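Hypothetical protein BP2299 (Bordetella pertussis Tohama I, PDB 2FQP) is of unknown function but adopts a small cupin fold, a double-stranded beta-helix that binds a zinc ion. Local coordinates at residues Asp39-Glu53 and Asn78-Ile92. Residues are numbered along the deposited sequence; the frame is centred on the assembly and turned at random.
With ACT (acetate ion), chain F.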
loop_
_atom_site.group_PDB
_atom_site.type_symbol
_atom_site.label_atom_id
_atom_site.label_comp_id
_atom_site.label_asym_id
_atom_site.label_seq_id
_atom_site.Cartn_x
_atom_site.Cartn_y
_atom_site.Cartn_z
ATOM N N ASP A 39 8.388 -11.555 5.474
ATOM C CA ASP A 39 6.951 -11.203 5.648
ATOM C C ASP A 39 6.664 -9.993 4.756
ATOM O O ASP A 39 7.517 -9.103 4.560
ATOM C CB ASP A 39 6.598 -10.863 7.094
ATOM C CG ASP A 39 6.796 -12.024 8.063
ATOM O OD1 ASP A 39 6.807 -13.198 7.649
ATOM O OD2 ASP A 39 6.910 -11.741 9.280
ATOM N N TYR A 40 5.462 -9.936 4.213
ATOM C CA TYR A 40 5.126 -8.844 3.294
ATOM C C TYR A 40 3.684 -8.407 3.383
ATOM O O TYR A 40 2.844 -9.138 3.907
ATOM C CB TYR A 40 5.539 -9.184 1.850
ATOM C CG TYR A 40 4.777 -10.325 1.192
ATOM C CD1 TYR A 40 5.075 -11.652 1.485
ATOM C CD2 TYR A 40 3.794 -10.070 0.246
ATOM C CE1 TYR A 40 4.403 -12.701 0.839
ATOM C CE2 TYR A 40 3.109 -11.116 -0.393
ATOM C CZ TYR A 40 3.435 -12.435 -0.092
ATOM O OH TYR A 40 2.753 -13.517 -0.700
ATOM N N VAL A 41 3.451 -7.168 2.954
ATOM C CA VAL A 41 2.142 -6.581 2.855
ATOM C C VAL A 41 1.803 -6.284 1.405
ATOM O O VAL A 41 2.633 -5.800 0.691
ATOM C CB VAL A 41 2.078 -5.258 3.686
ATOM C CG1 VAL A 41 0.755 -4.593 3.479
ATOM C CG2 VAL A 41 2.350 -5.543 5.181
ATOM N N VAL A 42 0.585 -6.642 0.965
ATOM C CA VAL A 42 0.141 -6.349 -0.369
ATOM C C VAL A 42 -0.920 -5.265 -0.257
ATOM O O VAL A 42 -1.911 -5.453 0.457
ATOM C CB VAL A 42 -0.444 -7.627 -1.050
ATOM C CG1 VAL A 42 -1.077 -7.310 -2.403
ATOM C CG2 VAL A 42 0.626 -8.717 -1.166
ATOM N N VAL A 43 -0.685 -4.130 -0.916
ATOM C CA VAL A 43 -1.720 -3.118 -1.084
ATOM C C VAL A 43 -2.171 -3.102 -2.546
ATOM O O VAL A 43 -1.471 -2.583 -3.398
ATOM C CB VAL A 43 -1.208 -1.693 -0.722
ATOM C CG1 VAL A 43 -2.356 -0.710 -0.821
ATOM C CG2 VAL A 43 -0.585 -1.637 0.704
ATOM N N PRO A 44 -3.332 -3.707 -2.845
ATOM C CA PRO A 44 -3.780 -3.672 -4.223
ATOM C C PRO A 44 -4.112 -2.268 -4.709
ATOM O O PRO A 44 -4.694 -1.475 -3.961
ATOM C CB PRO A 44 -5.046 -4.548 -4.198
ATOM C CG PRO A 44 -4.914 -5.365 -2.992
ATOM C CD PRO A 44 -4.278 -4.450 -2.002
HETATM N N MSE A 45 -3.749 -1.974 -5.947
HETATM C CA MSE A 45 -4.050 -0.684 -6.582
HETATM C C MSE A 45 -5.167 -0.831 -7.613
HETATM O O MSE A 45 -5.620 0.147 -8.186
HETATM C CB MSE A 45 -2.798 -0.108 -7.232
HETATM C CG MSE A 45 -1.629 0.179 -6.345
HETATM SE SE MSE A 45 -2.051 1.268 -4.759
HETATM C CE MSE A 45 -2.809 2.671 -5.730
ATOM N N THR A 46 -5.579 -2.074 -7.850
ATOM C CA THR A 46 -6.559 -2.471 -8.824
ATOM C C THR A 46 -7.516 -3.404 -8.121
ATOM O O THR A 46 -7.114 -4.219 -7.300
ATOM C CB THR A 46 -5.921 -3.272 -9.960
ATOM O OG1 THR A 46 -4.821 -2.538 -10.519
ATOM C CG2 THR A 46 -6.952 -3.607 -11.011
ATOM N N THR A 47 -8.796 -3.285 -8.423
ATOM C CA THR A 47 -9.762 -4.281 -7.932
ATOM C C THR A 47 -9.907 -5.328 -9.009
ATOM O O THR A 47 -10.205 -5.001 -10.184
ATOM C CB THR A 47 -11.096 -3.628 -7.634
ATOM O OG1 THR A 47 -10.907 -2.683 -6.572
ATOM C CG2 THR A 47 -12.171 -4.670 -7.254
ATOM N N GLY A 48 -9.694 -6.578 -8.651
ATOM C CA GLY A 48 -9.779 -7.643 -9.642
ATOM C C GLY A 48 -9.238 -8.949 -9.138
ATOM O O GLY A 48 -8.613 -8.972 -8.069
ATOM N N PRO A 49 -9.463 -10.033 -9.900
ATOM C CA PRO A 49 -8.961 -11.362 -9.525
ATOM C C PRO A 49 -7.450 -11.506 -9.809
ATOM O O PRO A 49 -6.911 -10.901 -10.760
ATOM C CB PRO A 49 -9.779 -12.299 -10.433
ATOM C CG PRO A 49 -9.987 -11.505 -11.673
ATOM C CD PRO A 49 -10.227 -10.075 -11.158
ATOM N N LEU A 50 -6.774 -12.293 -8.979
ATOM C CA LEU A 50 -5.466 -12.808 -9.299
ATOM C C LEU A 50 -5.567 -14.311 -9.231
ATOM O O LEU A 50 -6.387 -14.839 -8.472
ATOM C CB LEU A 50 -4.401 -12.324 -8.312
ATOM C CG LEU A 50 -3.919 -10.875 -8.482
ATOM C CD1 LEU A 50 -2.802 -10.668 -7.527
ATOM C CD2 LEU A 50 -3.516 -10.516 -9.881
ATOM N N LEU A 51 -4.752 -14.987 -10.041
ATOM C CA LEU A 51 -4.738 -16.431 -10.055
ATOM C C LEU A 51 -3.441 -16.817 -9.376
ATOM O O LEU A 51 -2.362 -16.409 -9.826
ATOM C CB LEU A 51 -4.812 -16.943 -11.493
ATOM C CG LEU A 51 -4.725 -18.457 -11.694
ATOM C CD1 LEU A 51 -5.792 -19.159 -10.903
ATOM C CD2 LEU A 51 -4.870 -18.790 -13.170
ATOM N N LEU A 52 -3.543 -17.546 -8.275
ATOM C CA LEU A 52 -2.358 -17.918 -7.489
ATOM C C LEU A 52 -2.066 -19.394 -7.657
ATOM O O LEU A 52 -2.910 -20.246 -7.351
ATOM C CB LEU A 52 -2.545 -17.588 -6.018
ATOM C CG LEU A 52 -3.002 -16.173 -5.685
ATOM C CD1 LEU A 52 -3.465 -16.092 -4.223
ATOM C CD2 LEU A 52 -1.879 -15.212 -5.983
ATOM N N GLU A 53 -0.875 -19.693 -8.174
ATOM C CA GLU A 53 -0.421 -21.096 -8.376
ATOM C C GLU A 53 0.557 -21.454 -7.288
ATOM O O GLU A 53 1.560 -20.794 -7.118
ATOM C CB GLU A 53 0.276 -21.239 -9.711
ATOM C CG GLU A 53 -0.660 -20.950 -10.871
ATOM C CD GLU A 53 -0.061 -21.241 -12.245
ATOM O OE1 GLU A 53 1.149 -20.978 -12.484
ATOM O OE2 GLU A 53 -0.835 -21.692 -13.108
ATOM N N ASN A 78 3.477 -18.710 -8.097
ATOM C CA ASN A 78 3.450 -17.963 -9.312
ATOM C C ASN A 78 2.133 -17.182 -9.268
ATOM O O ASN A 78 1.106 -17.709 -8.883
ATOM C CB ASN A 78 3.511 -18.839 -10.559
ATOM C CG ASN A 78 3.427 -18.011 -11.862
ATOM O OD1 ASN A 78 4.019 -16.953 -11.943
ATOM N ND2 ASN A 78 2.648 -18.496 -12.855
ATOM N N VAL A 79 2.170 -15.915 -9.642
ATOM C CA VAL A 79 0.979 -15.110 -9.589
ATOM C C VAL A 79 0.668 -14.612 -10.984
ATOM O O VAL A 79 1.529 -14.074 -11.616
ATOM C CB VAL A 79 1.203 -13.857 -8.710
ATOM C CG1 VAL A 79 -0.017 -12.959 -8.700
ATOM C CG2 VAL A 79 1.522 -14.270 -7.296
ATOM N N ILE A 80 -0.576 -14.745 -11.386
ATOM C CA ILE A 80 -1.024 -14.472 -12.732
ATOM C C ILE A 80 -2.178 -13.483 -12.702
ATOM O O ILE A 80 -3.081 -13.575 -11.864
ATOM C CB ILE A 80 -1.498 -15.776 -13.447
ATOM C CG1 ILE A 80 -0.329 -16.727 -13.710
ATOM C CG2 ILE A 80 -2.183 -15.488 -14.788
ATOM C CD1 ILE A 80 -0.793 -18.153 -14.000
ATOM N N ASN A 81 -2.171 -12.542 -13.641
ATOM C CA ASN A 81 -3.281 -11.631 -13.881
ATOM C C ASN A 81 -4.157 -12.211 -15.013
ATOM O O ASN A 81 -3.780 -12.113 -16.181
ATOM C CB ASN A 81 -2.749 -10.274 -14.335
ATOM C CG ASN A 81 -3.836 -9.327 -14.722
ATOM O OD1 ASN A 81 -5.003 -9.484 -14.326
ATOM N ND2 ASN A 81 -3.469 -8.298 -15.499
ATOM N N PRO A 82 -5.313 -12.784 -14.669
ATOM C CA PRO A 82 -6.115 -13.463 -15.692
ATOM C C PRO A 82 -7.024 -12.515 -16.493
ATOM O O PRO A 82 -7.792 -12.970 -17.352
ATOM C CB PRO A 82 -6.967 -14.398 -14.859
ATOM C CG PRO A 82 -7.238 -13.620 -13.602
ATOM C CD PRO A 82 -5.948 -12.873 -13.325
ATOM N N SER A 83 -6.954 -11.222 -16.210
ATOM C CA SER A 83 -7.857 -10.249 -16.804
ATOM C C SER A 83 -7.292 -9.649 -18.092
ATOM O O SER A 83 -6.139 -9.836 -18.426
ATOM C CB SER A 83 -8.174 -9.138 -15.812
ATOM O OG SER A 83 -8.928 -9.642 -14.721
ATOM N N ASP A 84 -8.143 -8.876 -18.776
ATOM C CA ASP A 84 -7.827 -8.260 -20.049
ATOM C C ASP A 84 -7.213 -6.864 -19.899
ATOM O O ASP A 84 -6.998 -6.175 -20.902
ATOM C CB ASP A 84 -9.106 -8.127 -20.879
ATOM C CG ASP A 84 -9.634 -9.473 -21.364
ATOM O OD1 ASP A 84 -8.814 -10.377 -21.653
ATOM O OD2 ASP A 84 -10.877 -9.611 -21.469
ATOM N N THR A 85 -6.964 -6.450 -18.654
ATOM C CA THR A 85 -6.457 -5.160 -18.340
ATOM C C THR A 85 -5.355 -5.301 -17.302
ATOM O O THR A 85 -5.259 -6.324 -16.603
ATOM C CB THR A 85 -7.576 -4.264 -17.741
ATOM O OG1 THR A 85 -8.226 -4.962 -16.661
ATOM C CG2 THR A 85 -8.591 -3.916 -18.815
ATOM N N GLU A 86 -4.555 -4.249 -17.198
ATOM C CA GLU A 86 -3.379 -4.232 -16.330
ATOM C C GLU A 86 -3.835 -4.330 -14.906
ATOM O O GLU A 86 -4.853 -3.726 -14.554
ATOM C CB GLU A 86 -2.606 -2.932 -16.529
ATOM C CG GLU A 86 -1.326 -2.820 -15.722
ATOM C CD GLU A 86 -0.482 -1.634 -16.127
ATOM O OE1 GLU A 86 -1.071 -0.600 -16.478
ATOM O OE2 GLU A 86 0.769 -1.743 -16.110
ATOM N N PHE A 87 -3.093 -5.086 -14.104
ATOM C CA PHE A 87 -3.337 -5.219 -12.668
ATOM C C PHE A 87 -2.122 -4.720 -11.919
ATOM O O PHE A 87 -0.990 -5.048 -12.273
ATOM C CB PHE A 87 -3.610 -6.678 -12.246
ATOM C CG PHE A 87 -4.146 -6.775 -10.872
ATOM C CD1 PHE A 87 -3.308 -6.676 -9.764
ATOM C CD2 PHE A 87 -5.534 -6.899 -10.665
ATOM C CE1 PHE A 87 -3.811 -6.680 -8.462
ATOM C CE2 PHE A 87 -6.046 -6.949 -9.386
ATOM C CZ PHE A 87 -5.183 -6.847 -8.267
ATOM N N VAL A 88 -2.345 -3.905 -10.886
ATOM C CA VAL A 88 -1.228 -3.304 -10.156
ATOM C C VAL A 88 -1.406 -3.504 -8.648
ATOM O O VAL A 88 -2.506 -3.403 -8.138
ATOM C CB VAL A 88 -1.121 -1.800 -10.487
ATOM C CG1 VAL A 88 0.076 -1.161 -9.744
ATOM C CG2 VAL A 88 -1.028 -1.581 -11.998
ATOM N N PHE A 89 -0.317 -3.870 -7.970
ATOM C CA PHE A 89 -0.243 -3.833 -6.521
ATOM C C PHE A 89 1.114 -3.363 -6.038
ATOM O O PHE A 89 2.109 -3.417 -6.768
ATOM C CB PHE A 89 -0.677 -5.153 -5.819
ATOM C CG PHE A 89 0.198 -6.369 -6.087
ATOM C CD1 PHE A 89 1.424 -6.563 -5.399
ATOM C CD2 PHE A 89 -0.263 -7.405 -6.901
ATOM C CE1 PHE A 89 2.187 -7.730 -5.629
ATOM C CE2 PHE A 89 0.478 -8.552 -7.100
ATOM C CZ PHE A 89 1.703 -8.715 -6.486
ATOM N N VAL A 90 1.106 -2.848 -4.811
ATOM C CA VAL A 90 2.291 -2.425 -4.124
ATOM C C VAL A 90 2.592 -3.459 -3.031
ATOM O O VAL A 90 1.725 -3.781 -2.216
ATOM C CB VAL A 90 2.157 -0.988 -3.550
ATOM C CG1 VAL A 90 3.352 -0.639 -2.647
ATOM C CG2 VAL A 90 2.060 0.008 -4.707
ATOM N N GLU A 91 3.811 -3.984 -3.074
ATOM C CA GLU A 91 4.263 -4.998 -2.154
ATOM C C GLU A 91 5.318 -4.412 -1.206
ATOM O O GLU A 91 6.298 -3.831 -1.644
ATOM C CB GLU A 91 4.831 -6.201 -2.928
ATOM C CG GLU A 91 4.969 -7.470 -2.098
ATOM C CD GLU A 91 5.105 -8.728 -3.011
ATOM O OE1 GLU A 91 6.228 -9.027 -3.420
ATOM O OE2 GLU A 91 4.077 -9.337 -3.357
ATOM N N ILE A 92 5.077 -4.557 0.097
ATOM C CA ILE A 92 5.949 -3.986 1.149
ATOM C C ILE A 92 6.580 -5.131 1.915
ATOM O O ILE A 92 5.902 -5.833 2.669
ATOM C CB ILE A 92 5.173 -3.091 2.141
ATOM C CG1 ILE A 92 4.519 -1.916 1.433
ATOM C CG2 ILE A 92 6.109 -2.538 3.227
ATOM C CD1 ILE A 92 3.034 -2.023 1.328
HETATM C C ACT F . 0.142 -12.201 -3.094
HETATM O O ACT F . -0.860 -12.582 -2.441
HETATM O OXT ACT F . 1.300 -12.566 -2.739
HETATM C CH3 ACT F . -0.052 -11.348 -4.301
HETATM O O HOH W 1 -7.259 -9.237 -12.625
#
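Val41 and Val43 pair with Ile92 and Val90 through four antiparallel backbone bonds, and Leu51 and Glu53 do the same with Ile80 and Asn78. The register shifts by two residues between these runs, where the chain turns from one sheet into the other. Here Met45 N still reaches Val88 O (2.9 Å), but Val88 N is satisfied by a side chain, Thr46 OG1, at 2.9 Å; chi1 of -53° sets this oxygen beside its own backbone N. Thr46 CB sits over one face of the Phe87 ring, 3.8 Å from the centroid; Leu50 CD2 covers the opposite face at 3.9 Å. Thr46 O, 3.4 Å from Phe87 CZ, is buried without a polar partner. A water donates to Asn81 OD1 and accepts from Ser83 OG; Asn81 OD1 also takes Ser83 N, closing an Asx turn. Asn78 ND2 gives Glu53 OE1 a nearly straight bond (2.9 Å, 175°) from above the carboxylate plane, and Glu30 receives another. Tyr40 OH donates to acetate OXT (2.7 Å), at the ring edge; Tyr69 OH also bonds this probable crystallisation component. The Glu91 side chain comes within about 4 Å of the zinc bound by His34, His36 and His77. Strand pairs passing from one antiparallel sheet into the other characterise the cupin double-stranded beta-helix.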